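Local structure of cystathionine gamma-synthase (Xanthomonas oryzae pv. oryzae KACC 10331, 6LD7) at residues S60-R65 / G244-A249; C14-A19 / A73-G78; M88-L93 / G220-R225. The protein probably makes cystathionine on the route to methionine, using pyridoxal phosphate as cofactor. The protein carries 1 engineered substitution. One frame throughout, in Å; residues are numbered along the deposited sequence.

Contact 1: residues S60-R65 / G244-A249; sequences SGNPTR and GSPFDA
Arg-65, in the first turn of helix 63-76, reaches past the start of helix 246-256 to the backbone of Gly-244. Its CB lies 4.3 Å from Ala-249 CB, and the same alanine methyl packs closer still on the backbone, 3.7 Å from Arg-65 CA. CG stands anti to the backbone N (chi1 -170°), and CD comes within 3.4 Å of Gly-244 O. The chain bends at chi3 (66°), which sets NE. NE and CZ are farther from Gly-244 O than CD is, but NH1 donates to that oxygen in a short bond of 2.7 Å, nearly straight at 164°. The acceptor lies almost in the guanidinium plane, and the donor sits nearly along the C=O axis. NH2 bonds to Thr-58 O, so two carbonyls fix the rotation of the group, while Asn-62 CB covers one face toward its rim.

Asn-62 is the N-cap of helix 63-76: its OD1 accepts from Arg-65 N, and weakly from Thr-64 N. ND2 bonds to Val-39 O and also rests 3.5 Å from Pro-246 CG, the two side chains crossing at about a right angle. Thr-64 turns its CG2 methyl to Pro-246 O at 3.4 Å, while its OG1 accepts from Val-39 N. A water donates to Thr-64 O and, weakly, to Ala-249 O. Ser-245 caps helix 246-256 through Asp-248 N, and its OG also bonds to Asp-248 of the second subunit.

The chemistry is thus that of a buried cation met by neutral carbonyl oxygens: its charge would polarise Gly-244 O. The NH1 bond links the start of helix 63-76 to the residue before the cap of helix 246-256, while the NH2 bond holds the group on its own side.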
loop_
_atom_site.group_PDB
_atom_site.type_symbol
_atom_site.label_atom_id
_atom_site.label_comp_id
_atom_site.label_asym_id
_atom_site.label_seq_id
_atom_site.Cartn_x
_atom_site.Cartn_y
_atom_site.Cartn_z
ATOM N N SER C 60 -16.741 -8.430 8.578
ATOM C CA SER C 60 -17.651 -8.227 9.731
ATOM C C SER C 60 -17.059 -7.180 10.750
ATOM O O SER C 60 -17.814 -6.273 11.182
ATOM C CB SER C 60 -17.934 -9.629 10.226
ATOM O OG SER C 60 -17.694 -9.682 11.573
ATOM N N GLY C 61 -15.737 -7.186 10.993
ATOM C CA GLY C 61 -14.980 -6.376 11.971
ATOM C C GLY C 61 -13.472 -6.449 11.626
ATOM O O GLY C 61 -12.944 -7.550 11.286
ATOM N N ASN C 62 -12.773 -5.317 11.612
ATOM C CA ASN C 62 -11.306 -5.241 11.332
ATOM C C ASN C 62 -10.776 -4.076 12.139
ATOM O O ASN C 62 -11.455 -3.049 12.205
ATOM C CB ASN C 62 -11.054 -5.016 9.862
ATOM C CG ASN C 62 -9.622 -4.720 9.564
ATOM O OD1 ASN C 62 -9.227 -3.571 9.788
ATOM N ND2 ASN C 62 -8.896 -5.732 9.056
ATOM N N PRO C 63 -9.654 -4.245 12.876
ATOM C CA PRO C 63 -9.193 -3.192 13.784
ATOM C C PRO C 63 -8.761 -1.900 13.096
ATOM O O PRO C 63 -8.952 -0.837 13.690
ATOM C CB PRO C 63 -8.005 -3.790 14.551
ATOM C CG PRO C 63 -7.640 -4.995 13.780
ATOM C CD PRO C 63 -8.840 -5.464 12.976
ATOM N N THR C 64 -8.171 -1.963 11.919
ATOM C CA THR C 64 -7.754 -0.720 11.197
ATOM C C THR C 64 -9.014 0.084 10.807
ATOM O O THR C 64 -9.059 1.326 10.990
ATOM C CB THR C 64 -6.901 -1.073 9.984
ATOM O OG1 THR C 64 -5.743 -1.743 10.520
ATOM C CG2 THR C 64 -6.601 0.182 9.188
ATOM N N ARG C 65 -10.026 -0.616 10.291
ATOM C CA ARG C 65 -11.305 0.019 9.905
ATOM C C ARG C 65 -12.006 0.633 11.159
ATOM O O ARG C 65 -12.494 1.730 11.084
ATOM C CB ARG C 65 -12.175 -0.978 9.141
ATOM C CG ARG C 65 -13.390 -0.302 8.529
ATOM C CD ARG C 65 -14.072 -1.112 7.439
ATOM N NE ARG C 65 -14.591 -2.223 8.063
ATOM C CZ ARG C 65 -14.345 -3.510 7.746
ATOM N NH1 ARG C 65 -13.753 -3.943 6.643
ATOM N NH2 ARG C 65 -14.863 -4.381 8.567
ATOM N N GLY C 244 -15.703 -1.444 3.995
ATOM C CA GLY C 244 -14.567 -0.964 3.195
ATOM C C GLY C 244 -13.269 -1.779 3.455
ATOM O O GLY C 244 -13.129 -2.456 4.474
ATOM N N SER C 245 -12.288 -1.518 2.631
ATOM C CA SER C 245 -10.922 -2.057 2.672
ATOM C C SER C 245 -10.150 -1.441 3.848
ATOM O O SER C 245 -10.137 -0.243 4.090
ATOM C CB SER C 245 -10.343 -1.680 1.361
ATOM O OG SER C 245 -8.973 -1.440 1.415
ATOM N N PRO C 246 -9.444 -2.266 4.626
ATOM C CA PRO C 246 -8.548 -1.762 5.671
ATOM C C PRO C 246 -7.493 -0.813 5.145
ATOM O O PRO C 246 -7.109 0.154 5.838
ATOM C CB PRO C 246 -7.856 -3.014 6.173
ATOM C CG PRO C 246 -8.971 -4.104 5.958
ATOM C CD PRO C 246 -9.601 -3.750 4.632
ATOM N N PHE C 247 -6.990 -1.076 3.964
ATOM C CA PHE C 247 -5.947 -0.189 3.403
ATOM C C PHE C 247 -6.566 1.206 3.241
ATOM O O PHE C 247 -5.918 2.236 3.528
ATOM C CB PHE C 247 -5.385 -0.720 2.097
ATOM C CG PHE C 247 -4.331 0.186 1.490
ATOM C CD1 PHE C 247 -3.046 0.211 1.991
ATOM C CD2 PHE C 247 -4.672 1.089 0.492
ATOM C CE1 PHE C 247 -2.111 1.107 1.497
ATOM C CE2 PHE C 247 -3.729 1.971 -0.009
ATOM C CZ PHE C 247 -2.442 1.936 0.478
ATOM N N ASP C 248 -7.746 1.270 2.666
ATOM C CA ASP C 248 -8.461 2.573 2.492
ATOM C C ASP C 248 -8.703 3.251 3.842
ATOM O O ASP C 248 -8.497 4.469 3.907
ATOM C CB ASP C 248 -9.784 2.447 1.719
ATOM C CG ASP C 248 -9.572 2.228 0.193
ATOM O OD1 ASP C 248 -8.395 1.948 -0.179
ATOM O OD2 ASP C 248 -10.590 2.396 -0.656
ATOM N N ALA C 249 -9.049 2.490 4.887
ATOM C CA ALA C 249 -9.242 3.049 6.217
ATOM C C ALA C 249 -7.941 3.640 6.740
ATOM O O ALA C 249 -7.965 4.651 7.433
ATOM C CB ALA C 249 -9.818 2.037 7.152
HETATM O O HOH W 1 -7.676 3.435 10.102
#

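Contact 2: residues C14-A19 / A73-G78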
loop_
_atom_site.group_PDB
_atom_site.type_symbol
_atom_site.label_atom_id
_atom_site.label_comp_id
_atom_site.label_asym_id
_atom_site.label_seq_id
_atom_site.Cartn_x
_atom_site.Cartn_y
_atom_site.Cartn_z
ATOM N N CYS C 14 -10.712 16.386 25.298
ATOM C CA CYS C 14 -9.757 17.177 24.461
ATOM C C CYS C 14 -10.571 17.912 23.378
ATOM O O CYS C 14 -11.771 17.601 23.309
ATOM C CB CYS C 14 -8.708 16.245 23.847
ATOM S SG CYS C 14 -9.367 14.875 22.849
ATOM N N THR C 15 -10.007 18.809 22.548
ATOM C CA THR C 15 -10.735 19.341 21.351
ATOM C C THR C 15 -10.837 18.285 20.202
ATOM O O THR C 15 -10.146 17.192 20.260
ATOM C CB THR C 15 -10.159 20.664 20.819
ATOM O OG1 THR C 15 -9.004 20.232 20.098
ATOM C CG2 THR C 15 -9.879 21.691 21.917
ATOM N N ALA C 16 -11.621 18.625 19.161
ATOM C CA ALA C 16 -11.768 17.884 17.865
ATOM C C ALA C 16 -10.427 17.805 17.103
ATOM O O ALA C 16 -10.132 16.726 16.501
ATOM C CB ALA C 16 -12.813 18.558 16.951
ATOM N N ALA C 17 -9.673 18.919 17.025
ATOM C CA ALA C 17 -8.342 18.889 16.380
ATOM C C ALA C 17 -7.502 17.863 17.154
ATOM O O ALA C 17 -6.920 16.982 16.555
ATOM C CB ALA C 17 -7.677 20.246 16.396
ATOM N N THR C 18 -7.422 17.962 18.480
ATOM C CA THR C 18 -6.549 17.036 19.239
ATOM C C THR C 18 -6.947 15.566 18.979
ATOM O O THR C 18 -6.071 14.721 18.712
ATOM C CB THR C 18 -6.550 17.397 20.708
ATOM O OG1 THR C 18 -5.994 18.702 20.868
ATOM C CG2 THR C 18 -5.795 16.381 21.520
ATOM N N ALA C 19 -8.233 15.246 19.029
ATOM C CA ALA C 19 -8.755 13.851 18.871
ATOM C C ALA C 19 -8.430 13.281 17.484
ATOM O O ALA C 19 -7.952 12.156 17.399
ATOM C CB ALA C 19 -10.255 13.828 19.143
ATOM N N ALA C 73 -16.757 8.559 15.038
ATOM C CA ALA C 73 -17.799 8.561 16.073
ATOM C C ALA C 73 -17.459 9.654 17.113
ATOM O O ALA C 73 -18.356 10.394 17.495
ATOM C CB ALA C 73 -17.907 7.238 16.755
ATOM N N GLU C 74 -16.220 9.709 17.557
ATOM C CA GLU C 74 -15.727 10.703 18.541
ATOM C C GLU C 74 -15.854 12.134 17.987
ATOM O O GLU C 74 -16.324 12.985 18.697
ATOM C CB GLU C 74 -14.311 10.438 19.008
ATOM C CG GLU C 74 -13.886 11.484 20.068
ATOM C CD GLU C 74 -12.499 11.279 20.680
ATOM O OE1 GLU C 74 -11.822 10.285 20.300
ATOM O OE2 GLU C 74 -12.062 12.123 21.519
ATOM N N LEU C 75 -15.498 12.441 16.767
ATOM C CA LEU C 75 -15.648 13.800 16.192
ATOM C C LEU C 75 -17.123 14.139 16.047
ATOM O O LEU C 75 -17.436 15.294 16.190
ATOM C CB LEU C 75 -15.050 13.822 14.789
ATOM C CG LEU C 75 -13.613 14.274 14.599
ATOM C CD1 LEU C 75 -12.781 14.200 15.834
ATOM C CD2 LEU C 75 -12.963 13.602 13.386
ATOM N N GLU C 76 -18.009 13.213 15.668
ATOM C CA GLU C 76 -19.430 13.568 15.468
ATOM C C GLU C 76 -20.187 13.556 16.825
ATOM O O GLU C 76 -21.292 14.010 16.873
ATOM C CB GLU C 76 -20.072 12.684 14.416
ATOM C CG GLU C 76 -19.649 12.967 12.993
ATOM C CD GLU C 76 -20.254 14.213 12.310
ATOM O OE1 GLU C 76 -20.838 15.151 12.988
ATOM O OE2 GLU C 76 -20.010 14.344 11.105
ATOM N N GLY C 77 -19.642 12.979 17.881
ATOM C CA GLY C 77 -20.306 12.802 19.187
ATOM C C GLY C 77 -21.236 11.624 19.157
ATOM O O GLY C 77 -22.295 11.707 19.757
ATOM N N GLY C 78 -20.951 10.535 18.434
ATOM C CA GLY C 78 -21.932 9.432 18.412
ATOM C C GLY C 78 -21.481 8.203 19.188
ATOM O O GLY C 78 -20.383 8.180 19.643
#
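Glu-74 and Leu-75, on the last turn of helix 63-76, meet Ala-16 and Ala-19 on the short helix 16-21. Glu-74 comes first: its CG stands anti to the backbone N (chi1 -178°) and the chain continues extended, carrying the carboxylate out to the neighbouring helix. OE2 approaches Ala-19 CB at 3.4 Å, with CD and OE1 somewhat farther from the same methyl. The same oxygen, OE2, lies 4.1 Å from Cys-14 SG, a distant van der Waals approach.

Leu-75 supplies the apolar part. Its CD1 branch does the touching, 4.2 Å from Ala-19 CB and 3.7 Å from Ala-16 O; Ala-16 CB is at the limit of contact. This end of the leucine comes nearer to helix 16-21 than the start of its side chain does. The side chain also packs on Pro-190.

Glu-76 leaves the interface, its OE2 bonding to His-205 NE2. At Gly-77 the helix ends with a positive phi of 80°, and Gly-78 N then bonds back to Ala-73 O at 2.8 Å; with the weak bond from Gly-77 N to Glu-74 O this makes a Schellman motif.

Across the contact helix 16-21 begins at Thr-15, whose OG1 caps Thr-18 N. Asp-382 of the fourth subunit accepts from Thr-15 N and bonds to Thr-18 OG1, so this helix is held between its own chain and a neighbour. The arrangement is a partly exposed pairing of a short N-terminal helix with the Schellman-capped end of a longer one, placed where the N-terminal segment of one chain meets the fourth subunit of the tetramer.

Contact 3: residues M88-L93 / G220-R225; sequences MGAINL and GAVVAR
Val-222 on strand 220-224 turns its CG2 methyl into the face of helix 87-98 formed by Ala-90 and Leu-93, three residues apart and both with CB directed to the strand. The valine CG2 stands anti to its own carbonyl carbon and beside the backbone N (chi1 -169° puts CG1 anti to that N). From there it lies 3.8 Å from Ala-90 CB and equally close to Ala-90 O. Leu-93 arrives from the next turn: CG is anti to the backbone N (chi1 174°), and the CD2 branch meets the same valine methyl at 4.1 Å, the two side chains crossing obliquely. One methyl thus serves both helix residues.

Ala-90 also reaches the strand backbone. Its CB is 3.8 Å from Ala-221 O and 4.3 Å from Gly-220 CA. Gly-220 has no side chain to interpose, and here the backbones come closest, 5.4 Å from Ala-90 CA to Gly-220 CA. Helix and strand axes approach to 6.9 Å at 36°, so the pair runs roughly in the same direction. Ala-221 points its methyl away from the helix.

The packing is apolar and buried, extended by Val-82 and Thr-84 of the neighbouring strand 80-84 and by Leu-233 of helix 227-240, which touches both Leu-93 and Val-222. At the start of the helix, Met-88 N donates to phosphate oxygen OP3 of the pyridoxal-phosphate lysine at position 209, where the helix dipole would favour a negative group.

This is helix-on-sheet packing in the large domain of a fold type I pyridoxal-phosphate enzyme: strand 220-224 is the antiparallel member of the seven-stranded sheet, and the helix laid on it presents its N-terminal end to the cofactor phosphate.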
loop_
_atom_site.group_PDB
_atom_site.type_symbol
_atom_site.label_atom_id
_atom_site.label_comp_id
_atom_site.label_asym_id
_atom_site.label_seq_id
_atom_site.Cartn_x
_atom_site.Cartn_y
_atom_site.Cartn_z
ATOM N N MET C 88 -21.903 6.415 -1.300
ATOM C CA MET C 88 -23.216 5.864 -1.723
ATOM C C MET C 88 -23.528 4.613 -0.899
ATOM O O MET C 88 -24.665 4.368 -0.669
ATOM C CB MET C 88 -23.276 5.487 -3.204
ATOM C CG MET C 88 -23.388 6.715 -4.147
ATOM S SD MET C 88 -24.709 7.895 -3.632
ATOM C CE MET C 88 -25.990 6.692 -3.341
ATOM N N GLY C 89 -22.537 3.797 -0.566
ATOM C CA GLY C 89 -22.751 2.610 0.270
ATOM C C GLY C 89 -23.209 2.969 1.651
ATOM O O GLY C 89 -23.962 2.228 2.232
ATOM N N ALA C 90 -22.738 4.090 2.178
ATOM C CA ALA C 90 -23.208 4.611 3.469
ATOM C C ALA C 90 -24.703 4.971 3.400
ATOM O O ALA C 90 -25.416 4.596 4.311
ATOM C CB ALA C 90 -22.363 5.806 3.896
ATOM N N ILE C 91 -25.139 5.614 2.348
ATOM C CA ILE C 91 -26.564 5.913 2.093
ATOM C C ILE C 91 -27.353 4.610 1.934
ATOM O O ILE C 91 -28.357 4.413 2.648
ATOM C CB ILE C 91 -26.720 6.869 0.901
ATOM C CG1 ILE C 91 -26.075 8.192 1.300
ATOM C CG2 ILE C 91 -28.203 7.050 0.578
ATOM C CD1 ILE C 91 -25.866 9.114 0.169
ATOM N N ASN C 92 -26.820 3.696 1.117
ATOM C CA ASN C 92 -27.396 2.347 0.930
ATOM C C ASN C 92 -27.572 1.652 2.290
ATOM O O ASN C 92 -28.688 1.104 2.576
ATOM C CB ASN C 92 -26.509 1.579 -0.055
ATOM C CG ASN C 92 -27.042 0.189 -0.365
ATOM O OD1 ASN C 92 -28.212 0.052 -0.239
ATOM N ND2 ASN C 92 -26.314 -0.659 -1.079
ATOM N N LEU C 93 -26.520 1.634 3.119
ATOM C CA LEU C 93 -26.605 1.013 4.452
ATOM C C LEU C 93 -27.771 1.585 5.292
ATOM O O LEU C 93 -28.614 0.829 5.853
ATOM C CB LEU C 93 -25.257 1.253 5.104
ATOM C CG LEU C 93 -25.227 0.798 6.561
ATOM C CD1 LEU C 93 -25.571 -0.665 6.696
ATOM C CD2 LEU C 93 -23.903 1.111 7.184
ATOM N N GLY C 220 -17.063 5.781 2.678
ATOM C CA GLY C 220 -18.153 6.369 3.430
ATOM C C GLY C 220 -18.080 6.022 4.880
ATOM O O GLY C 220 -17.265 5.165 5.278
ATOM N N ALA C 221 -18.947 6.659 5.649
ATOM C CA ALA C 221 -19.083 6.452 7.086
ATOM C C ALA C 221 -20.502 6.823 7.520
ATOM O O ALA C 221 -21.119 7.735 6.933
ATOM C CB ALA C 221 -17.994 7.298 7.718
ATOM N N VAL C 222 -20.998 6.102 8.500
ATOM C CA VAL C 222 -22.226 6.421 9.187
ATOM C C VAL C 222 -21.926 6.361 10.660
ATOM O O VAL C 222 -21.354 5.365 11.139
ATOM C CB VAL C 222 -23.348 5.406 8.887
ATOM C CG1 VAL C 222 -24.647 5.947 9.405
ATOM C CG2 VAL C 222 -23.441 5.167 7.456
ATOM N N VAL C 223 -22.371 7.383 11.344
ATOM C CA VAL C 223 -22.272 7.491 12.790
ATOM C C VAL C 223 -23.700 7.612 13.330
ATOM O O VAL C 223 -24.479 8.464 12.897
ATOM C CB VAL C 223 -21.357 8.668 13.185
ATOM C CG1 VAL C 223 -21.372 8.857 14.682
ATOM C CG2 VAL C 223 -19.906 8.467 12.724
ATOM N N ALA C 224 -24.020 6.752 14.273
ATOM C CA ALA C 224 -25.292 6.765 14.994
ATOM C C ALA C 224 -25.108 7.411 16.358
ATOM O O ALA C 224 -24.107 7.116 17.027
ATOM C CB ALA C 224 -25.872 5.401 15.134
ATOM N N ARG C 225 -26.104 8.189 16.758
ATOM C CA ARG C 225 -26.145 8.792 18.109
ATOM C C ARG C 225 -26.284 7.647 19.100
ATOM O O ARG C 225 -25.585 7.644 20.059
ATOM C CB ARG C 225 -27.344 9.763 18.212
ATOM C CG ARG C 225 -27.387 10.679 19.440
ATOM C CD ARG C 225 -28.517 11.798 19.302
ATOM N NE ARG C 225 -29.750 11.148 19.871
ATOM C CZ ARG C 225 -30.978 10.893 19.322
ATOM N NH1 ARG C 225 -31.427 11.335 18.156
ATOM N NH2 ARG C 225 -31.840 10.219 20.051
#

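How the contacts relate
Contacts 1 and 3 are buried, whereas contact 2 lies at the surface. Contacts 1 and 2 share helix 63-76, one at its start and one at its end, with centres about 20 Å apart. Contact 3 joins a different helix to the central sheet, yet it touches contact 2: Val-223 CG1 packs 3.8 Å from both Ala-73 CA and Gly-78 CA. Their chemistry follows their place. Contact 1 relies on a buried cation, capped helix starts and a water; contact 2 sets a carboxylate and one leucine against alanines; contact 3 uses apolar side chains, without hydrogen bonds between its segments. Contacts 1 and 3 both reach the second subunit; contact 2 meets the fourth, which Phe-247 of contact 1 also touches.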